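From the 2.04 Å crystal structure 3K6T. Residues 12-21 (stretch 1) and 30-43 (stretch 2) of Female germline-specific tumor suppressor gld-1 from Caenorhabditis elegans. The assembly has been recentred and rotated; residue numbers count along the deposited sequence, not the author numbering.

Stretch 1 12-21: DLVKEKKHLT
Stretch 2 (30-43) VERLLDDEIGRVRV

Two helices of one chain pack in a nearly antiparallel pair: a helix already under way at residue 12 and a helix that runs through all of 30-43 and beyond at both ends. Their axes approach to 10.1 Å with a signed crossing angle of -154°, and 532 Å² is buried between the stretches. Both backbones are regular α-helix, phi near -60° and psi near -40°, with successive i+4 to i hydrogen bonds. The register is set by L13 CA lying 6.6 Å from I38 CA and K17 CA 7.2 Å from L34 CA, so rising residue numbers in one stretch meet falling numbers in the other.

At the start of stretch 2, V30 (chi1 t) points toward the partner helix and places CG1 3.5 Å from L20 CD1. L20 (m, t) also points toward stretch 2. E31 (t, p, chi3 23°) leaves its helix sideways, but its carboxylate swings nearer: OE2 accepts a hydrogen bond from K17 NZ at 2.8 Å, forming a salt bridge. Its other oxygen is engaged by a water that donates to both E31 OE1 and K17 O, each 2.7 Å from the water oxygen, so the same residue pair is linked twice. R32 and L33 lie out of reach of stretch 1.

L34 (t, p) is a central knob, seated among L13, E16, K17 and L20. Its CD2 lies 3.4 Å from K17 CA and 3.8 Å from L20 CD1, while its CD1 is 3.9 Å from L13 CB; the two methyls thus reach successive turns of the opposing helix. One residue on, D35 (m) starts away from the partner, yet its carboxylate returns so that OD1 accepts from K17 NZ at 3.1 Å. K17, extended t, t, t and then p at chi4, therefore bridges acidic side chains one turn apart, its chain nested among E31, L34, D35 and I38.

E37 (t, p) offers its aliphatic part to L13, with CG 3.7 Å from L13 CD1. Its carboxylate pairs with R40 in its own helix, and OE2 is also bonded elsewhere in the structure: R40 NE donates to E37 OE1 at 3.0 Å and R40 NH2 to E37 OE2 at 2.9 Å, a nearly linear two-pronged salt bridge. I38 (m, t) packs CG1 3.8 Å from L13 CB and CD1 3.7 Å from K17 CD, contacting two turns of stretch 1. V41 (t) completes the pocket around L13 (m, t), CG2 standing 4.0 Å from L13 CD1. Finally, R42 (m, t, t, chi4 -87°) brings NH2 to 4.1 Å from V14 CG2, an oblique contact at the exposed margin.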

ATOM      1  N   ASP A  12      -0.266  -7.185  11.043  1.00 32.32           N
ATOM      2  CA  ASP A  12      -1.108  -7.595   9.920  1.00 30.46           C
ATOM      3  C   ASP A  12      -0.415  -7.337   8.583  1.00 26.78           C
ATOM      4  O   ASP A  12      -0.440  -8.183   7.690  1.00 28.02           O
ATOM      5  CB  ASP A  12      -2.466  -6.885   9.964  1.00 35.70           C
ATOM      6  CG  ASP A  12      -3.382  -7.435  11.053  1.00 46.97           C
ATOM      7  OD1 ASP A  12      -3.159  -8.582  11.495  1.00 38.47           O
ATOM      8  OD2 ASP A  12      -4.325  -6.722  11.462  1.00 54.77           O
ATOM      9  N   LEU A  13       0.212  -6.173   8.449  1.00 24.48           N
ATOM     10  CA  LEU A  13       0.895  -5.827   7.200  1.00 24.20           C
ATOM     11  C   LEU A  13       2.043  -6.785   6.937  1.00 26.20           C
ATOM     12  O   LEU A  13       2.232  -7.268   5.818  1.00 24.11           O
ATOM     13  CB  LEU A  13       1.436  -4.395   7.253  1.00 20.06           C
ATOM     14  CG  LEU A  13       0.429  -3.264   7.452  1.00 22.93           C
ATOM     15  CD1 LEU A  13       1.190  -1.964   7.657  1.00 23.81           C
ATOM     16  CD2 LEU A  13      -0.535  -3.152   6.273  1.00 25.06           C
ATOM     17  N   VAL A  14       2.815  -7.058   7.981  1.00 28.40           N
ATOM     18  CA  VAL A  14       3.954  -7.952   7.858  1.00 23.98           C
ATOM     19  C   VAL A  14       3.502  -9.358   7.492  1.00 23.35           C
ATOM     20  O   VAL A  14       4.127 -10.024   6.670  1.00 29.89           O
ATOM     21  CB  VAL A  14       4.799  -7.985   9.158  1.00 34.90           C
ATOM     22  CG1 VAL A  14       5.848  -9.081   9.085  1.00 33.87           C
ATOM     23  CG2 VAL A  14       5.454  -6.617   9.408  1.00 32.45           C
ATOM     24  N   LYS A  15       2.418  -9.820   8.100  1.00 27.51           N
ATOM     25  CA  LYS A  15       1.872 -11.117   7.717  1.00 30.29           C
ATOM     26  C   LYS A  15       1.454 -11.127   6.239  1.00 30.13           C
ATOM     27  O   LYS A  15       1.672 -12.112   5.535  1.00 27.13           O
ATOM     28  CB  LYS A  15       0.685 -11.503   8.605  1.00 41.17           C
ATOM     29  CG  LYS A  15       0.362 -12.987   8.582  1.00 62.44           C
ATOM     30  CD  LYS A  15      -1.078 -13.271   8.999  1.00 78.10           C
ATOM     31  CE  LYS A  15      -1.430 -14.746   8.811  1.00 84.41           C
ATOM     32  NZ  LYS A  15      -2.900 -15.004   8.888  1.00 85.90           N
ATOM     33  N   GLU A  16       0.849 -10.036   5.769  1.00 29.61           N
ATOM     34  CA  GLU A  16       0.420  -9.966   4.367  1.00 25.79           C
ATOM     35  C   GLU A  16       1.635  -9.961   3.441  1.00 25.79           C
ATOM     36  O   GLU A  16       1.615 -10.575   2.375  1.00 26.43           O
ATOM     37  CB  GLU A  16      -0.481  -8.746   4.112  1.00 24.96           C
ATOM     38  CG  GLU A  16      -1.863  -8.879   4.755  1.00 28.34           C
ATOM     39  CD  GLU A  16      -2.851  -7.812   4.316  1.00 35.10           C
ATOM     40  OE1 GLU A  16      -2.659  -7.211   3.235  1.00 35.59           O
ATOM     41  OE2 GLU A  16      -3.833  -7.586   5.055  1.00 32.49           O
ATOM     42  N   LYS A  17       2.698  -9.287   3.875  1.00 25.66           N
ATOM     43  CA  LYS A  17       3.956  -9.237   3.124  1.00 26.33           C
ATOM     44  C   LYS A  17       4.570 -10.628   2.970  1.00 30.02           C
ATOM     45  O   LYS A  17       5.103 -10.972   1.912  1.00 27.17           O
ATOM     46  CB  LYS A  17       4.943  -8.291   3.814  1.00 26.02           C
ATOM     47  CG  LYS A  17       6.336  -8.219   3.182  1.00 34.01           C
ATOM     48  CD  LYS A  17       7.196  -7.171   3.894  1.00 35.67           C
ATOM     49  CE  LYS A  17       8.666  -7.254   3.480  1.00 35.06           C
ATOM     50  NZ  LYS A  17       8.850  -7.018   2.021  1.00 32.90           N
ATOM     51  N   LYS A  18       4.501 -11.421   4.033  1.00 28.77           N
ATOM     52  CA  LYS A  18       4.959 -12.804   3.977  1.00 35.76           C
ATOM     53  C   LYS A  18       4.094 -13.649   3.024  1.00 30.87           C
ATOM     54  O   LYS A  18       4.616 -14.460   2.260  1.00 27.53           O
ATOM     55  CB  LYS A  18       4.974 -13.412   5.376  1.00 43.05           C
ATOM     56  CG  LYS A  18       5.934 -14.577   5.540  1.00 57.34           C
ATOM     57  CD  LYS A  18       6.129 -14.919   7.017  1.00 63.46           C
ATOM     58  N   HIS A  19       2.778 -13.465   3.064  1.00 27.42           N
ATOM     59  CA  HIS A  19       1.901 -14.167   2.124  1.00 31.79           C
ATOM     60  C   HIS A  19       2.244 -13.831   0.670  1.00 31.52           C
ATOM     61  O   HIS A  19       2.167 -14.685  -0.209  1.00 31.72           O
ATOM     62  CB  HIS A  19       0.424 -13.857   2.391  1.00 36.36           C
ATOM     63  CG  HIS A  19      -0.071 -14.346   3.718  1.00 44.15           C
ATOM     64  ND1 HIS A  19       0.405 -15.494   4.314  1.00 53.88           N
ATOM     65  CD2 HIS A  19      -1.024 -13.859   4.546  1.00 51.63           C
ATOM     66  CE1 HIS A  19      -0.221 -15.683   5.463  1.00 52.72           C
ATOM     67  NE2 HIS A  19      -1.094 -14.706   5.627  1.00 52.48           N
ATOM     68  N   LEU A  20       2.624 -12.582   0.421  1.00 29.09           N
ATOM     69  CA  LEU A  20       2.958 -12.138  -0.930  1.00 25.12           C
ATOM     70  C   LEU A  20       4.189 -12.814  -1.515  1.00 26.50           C
ATOM     71  O   LEU A  20       4.336 -12.866  -2.736  1.00 26.67           O
ATOM     72  CB  LEU A  20       3.157 -10.613  -0.967  1.00 23.48           C
ATOM     73  CG  LEU A  20       1.935  -9.734  -1.214  1.00 35.16           C
ATOM     74  CD1 LEU A  20       2.355  -8.254  -1.271  1.00 37.90           C
ATOM     75  CD2 LEU A  20       1.221 -10.137  -2.503  1.00 27.73           C
ATOM     76  N   THR A  21       5.075 -13.322  -0.652  1.00 29.68           N
ATOM     77  CA  THR A  21       6.295 -13.983  -1.115  1.00 28.86           C
ATOM     78  C   THR A  21       5.985 -15.286  -1.851  1.00 30.71           C
ATOM     79  O   THR A  21       6.817 -15.800  -2.599  1.00 31.10           O
ATOM     80  CB  THR A  21       7.289 -14.274   0.043  1.00 31.50           C
ATOM     81  OG1 THR A  21       6.739 -15.266   0.930  1.00 31.87           O
ATOM     82  CG2 THR A  21       7.604 -12.993   0.816  1.00 34.00           C
ATOM     83  N   VAL A  30       1.856  -3.669  -5.690  1.00 23.90           N
ATOM     84  CA  VAL A  30       1.339  -4.022  -4.380  1.00 25.34           C
ATOM     85  C   VAL A  30       2.486  -4.143  -3.372  1.00 25.62           C
ATOM     86  O   VAL A  30       2.399  -3.629  -2.252  1.00 29.00           O
ATOM     87  CB  VAL A  30       0.517  -5.328  -4.422  1.00 30.32           C
ATOM     88  CG1 VAL A  30       0.381  -5.909  -3.036  1.00 28.50           C
ATOM     89  CG2 VAL A  30      -0.851  -5.069  -5.034  1.00 29.81           C
ATOM     90  N   GLU A  31       3.569  -4.800  -3.771  1.00 24.54           N
ATOM     91  CA  GLU A  31       4.705  -4.968  -2.862  1.00 26.81           C
ATOM     92  C   GLU A  31       5.300  -3.620  -2.438  1.00 26.18           C
ATOM     93  O   GLU A  31       5.621  -3.421  -1.268  1.00 27.40           O
ATOM     94  CB  GLU A  31       5.786  -5.860  -3.481  1.00 28.93           C
ATOM     95  CG  GLU A  31       7.048  -5.992  -2.621  1.00 31.88           C
ATOM     96  CD  GLU A  31       6.834  -6.843  -1.380  1.00 37.50           C
ATOM     97  OE1 GLU A  31       5.899  -7.678  -1.370  1.00 34.88           O
ATOM     98  OE2 GLU A  31       7.611  -6.681  -0.417  1.00 45.80           O
ATOM     99  N   ARG A  32       5.448  -2.703  -3.391  1.00 27.06           N
ATOM    100  CA  ARG A  32       5.970  -1.367  -3.093  1.00 28.50           C
ATOM    101  C   ARG A  32       5.041  -0.583  -2.159  1.00 27.49           C
ATOM    102  O   ARG A  32       5.498   0.038  -1.196  1.00 27.36           O
ATOM    103  CB  ARG A  32       6.192  -0.573  -4.388  1.00 26.90           C
ATOM    104  CG  ARG A  32       6.708   0.835  -4.177  1.00 30.90           C
ATOM    105  CD  ARG A  32       7.036   1.476  -5.512  1.00 37.53           C
ATOM    106  NE  ARG A  32       5.930   1.295  -6.446  1.00 38.90           N
ATOM    107  CZ  ARG A  32       4.852   2.067  -6.478  1.00 37.81           C
ATOM    108  NH1 ARG A  32       4.743   3.088  -5.640  1.00 41.22           N
ATOM    109  NH2 ARG A  32       3.885   1.825  -7.355  1.00 34.16           N
ATOM    110  N   LEU A  33       3.741  -0.598  -2.457  1.00 24.92           N
ATOM    111  CA  LEU A  33       2.757   0.108  -1.639  1.00 26.16           C
ATOM    112  C   LEU A  33       2.771  -0.430  -0.209  1.00 26.11           C
ATOM    113  O   LEU A  33       2.693   0.326   0.759  1.00 26.95           O
ATOM    114  CB  LEU A  33       1.356  -0.016  -2.252  1.00 25.82           C
ATOM    115  CG  LEU A  33       1.179   0.658  -3.622  1.00 26.23           C
ATOM    116  CD1 LEU A  33      -0.164   0.307  -4.271  1.00 23.68           C
ATOM    117  CD2 LEU A  33       1.358   2.170  -3.493  1.00 26.79           C
ATOM    118  N   LEU A  34       2.891  -1.745  -0.093  1.00 20.31           N
ATOM    119  CA  LEU A  34       2.895  -2.413   1.197  1.00 22.41           C
ATOM    120  C   LEU A  34       4.163  -2.088   1.986  1.00 20.60           C
ATOM    121  O   LEU A  34       4.090  -1.807   3.175  1.00 25.88           O
ATOM    122  CB  LEU A  34       2.735  -3.931   1.015  1.00 25.29           C
ATOM    123  CG  LEU A  34       2.857  -4.799   2.274  1.00 23.77           C
ATOM    124  CD1 LEU A  34       1.855  -4.373   3.358  1.00 23.39           C
ATOM    125  CD2 LEU A  34       2.676  -6.282   1.918  1.00 26.40           C
ATOM    126  N   ASP A  35       5.317  -2.131   1.328  1.00 21.63           N
ATOM    127  CA  ASP A  35       6.578  -1.707   1.968  1.00 31.71           C
ATOM    128  C   ASP A  35       6.531  -0.244   2.425  1.00 28.42           C
ATOM    129  O   ASP A  35       7.009   0.091   3.511  1.00 27.42           O
ATOM    130  CB  ASP A  35       7.777  -1.904   1.029  1.00 28.26           C
ATOM    131  CG  ASP A  35       8.176  -3.354   0.888  1.00 37.52           C
ATOM    132  OD1 ASP A  35       7.765  -4.156   1.750  1.00 33.98           O
ATOM    133  OD2 ASP A  35       8.900  -3.691  -0.077  1.00 36.00           O
ATOM    134  N   ASP A  36       5.968   0.626   1.589  1.00 26.18           N
ATOM    135  CA  ASP A  36       5.803   2.035   1.947  1.00 26.23           C
ATOM    136  C   ASP A  36       4.976   2.155   3.230  1.00 26.17           C
ATOM    137  O   ASP A  36       5.295   2.951   4.106  1.00 24.99           O
ATOM    138  CB  ASP A  36       5.070   2.816   0.851  1.00 23.72           C
ATOM    139  CG  ASP A  36       5.912   3.054  -0.402  1.00 37.11           C
ATOM    140  OD1 ASP A  36       7.126   2.776  -0.398  1.00 34.59           O
ATOM    141  OD2 ASP A  36       5.331   3.536  -1.405  1.00 36.92           O
ATOM    142  N   GLU A  37       3.893   1.386   3.320  1.00 25.00           N
ATOM    143  CA  GLU A  37       2.973   1.477   4.467  1.00 24.05           C
ATOM    144  C   GLU A  37       3.627   0.928   5.741  1.00 23.40           C
ATOM    145  O   GLU A  37       3.451   1.467   6.827  1.00 24.75           O
ATOM    146  CB  GLU A  37       1.644   0.749   4.169  1.00 22.55           C
ATOM    147  CG  GLU A  37       0.602   0.800   5.287  1.00 23.75           C
ATOM    148  CD  GLU A  37       0.010   2.200   5.499  1.00 33.85           C
ATOM    149  OE1 GLU A  37       0.554   3.190   4.956  1.00 34.67           O
ATOM    150  OE2 GLU A  37      -1.010   2.311   6.210  1.00 29.73           O
ATOM    151  N   ILE A  38       4.388  -0.148   5.595  1.00 26.37           N
ATOM    152  CA  ILE A  38       5.116  -0.717   6.723  1.00 31.69           C
ATOM    153  C   ILE A  38       6.105   0.313   7.269  1.00 27.31           C
ATOM    154  O   ILE A  38       6.185   0.525   8.480  1.00 23.44           O
ATOM    155  CB  ILE A  38       5.825  -2.023   6.317  1.00 29.91           C
ATOM    156  CG1 ILE A  38       4.776  -3.118   6.079  1.00 31.31           C
ATOM    157  CG2 ILE A  38       6.848  -2.448   7.383  1.00 31.70           C
ATOM    158  CD1 ILE A  38       5.345  -4.435   5.563  1.00 26.81           C
ATOM    159  N   GLY A  39       6.827   0.969   6.361  1.00 26.32           N
ATOM    160  CA  GLY A  39       7.755   2.031   6.714  1.00 30.07           C
ATOM    161  C   GLY A  39       7.090   3.173   7.462  1.00 24.69           C
ATOM    162  O   GLY A  39       7.582   3.612   8.496  1.00 27.62           O
ATOM    163  N   ARG A  40       5.958   3.640   6.949  1.00 26.01           N
ATOM    164  CA  ARG A  40       5.226   4.734   7.577  1.00 27.65           C
ATOM    165  C   ARG A  40       4.731   4.378   8.986  1.00 30.83           C
ATOM    166  O   ARG A  40       4.769   5.205   9.893  1.00 28.56           O
ATOM    167  CB  ARG A  40       4.043   5.159   6.710  1.00 29.28           C
ATOM    168  CG  ARG A  40       3.237   6.308   7.315  1.00 31.71           C
ATOM    169  CD  ARG A  40       1.922   6.533   6.569  1.00 39.65           C
ATOM    170  NE  ARG A  40       0.935   5.488   6.845  1.00 41.68           N
ATOM    171  CZ  ARG A  40       0.206   5.423   7.955  1.00 47.18           C
ATOM    172  NH1 ARG A  40       0.353   6.336   8.909  1.00 40.29           N
ATOM    173  NH2 ARG A  40      -0.668   4.438   8.117  1.00 52.78           N
ATOM    174  N   VAL A  41       4.242   3.154   9.149  1.00 27.88           N
ATOM    175  CA  VAL A  41       3.756   2.685  10.441  1.00 26.80           C
ATOM    176  C   VAL A  41       4.895   2.538  11.465  1.00 24.54           C
ATOM    177  O   VAL A  41       4.740   2.905  12.624  1.00 27.19           O
ATOM    178  CB  VAL A  41       3.000   1.344  10.304  1.00 28.13           C
ATOM    179  CG1 VAL A  41       2.627   0.792  11.685  1.00 23.45           C
ATOM    180  CG2 VAL A  41       1.755   1.534   9.471  1.00 27.78           C
ATOM    181  N   ARG A  42       6.027   1.991  11.039  1.00 23.82           N
ATOM    182  CA  ARG A  42       7.185   1.891  11.923  1.00 33.62           C
ATOM    183  C   ARG A  42       7.644   3.278  12.372  1.00 27.07           C
ATOM    184  O   ARG A  42       7.953   3.491  13.540  1.00 27.20           O
ATOM    185  CB  ARG A  42       8.339   1.166  11.231  1.00 29.95           C
ATOM    186  CG  ARG A  42       8.111  -0.319  10.990  1.00 32.16           C
ATOM    187  CD  ARG A  42       9.428  -0.982  10.604  1.00 38.54           C
ATOM    188  NE  ARG A  42       9.256  -2.287   9.972  1.00 45.03           N
ATOM    189  CZ  ARG A  42       9.164  -3.436  10.636  1.00 60.20           C
ATOM    190  NH1 ARG A  42       9.214  -3.446  11.963  1.00 63.13           N
ATOM    191  NH2 ARG A  42       9.020  -4.575   9.968  1.00 57.61           N
ATOM    192  N   VAL A  43       7.690   4.216  11.436  1.00 26.80           N
ATOM    193  CA  VAL A  43       8.091   5.583  11.760  1.00 34.67           C
ATOM    194  C   VAL A  43       7.107   6.210  12.743  1.00 33.98           C
ATOM    195  O   VAL A  43       7.513   6.836  13.729  1.00 32.15           O
ATOM    196  CB  VAL A  43       8.220   6.466  10.496  1.00 32.35           C
ATOM    197  CG1 VAL A  43       8.330   7.945  10.878  1.00 35.33           C
ATOM    198  CG2 VAL A  43       9.419   6.037   9.679  1.00 33.71           C
TER
HETATM  199  O   HOH W   1       6.586 -10.014  -0.177  1.00 26.04           O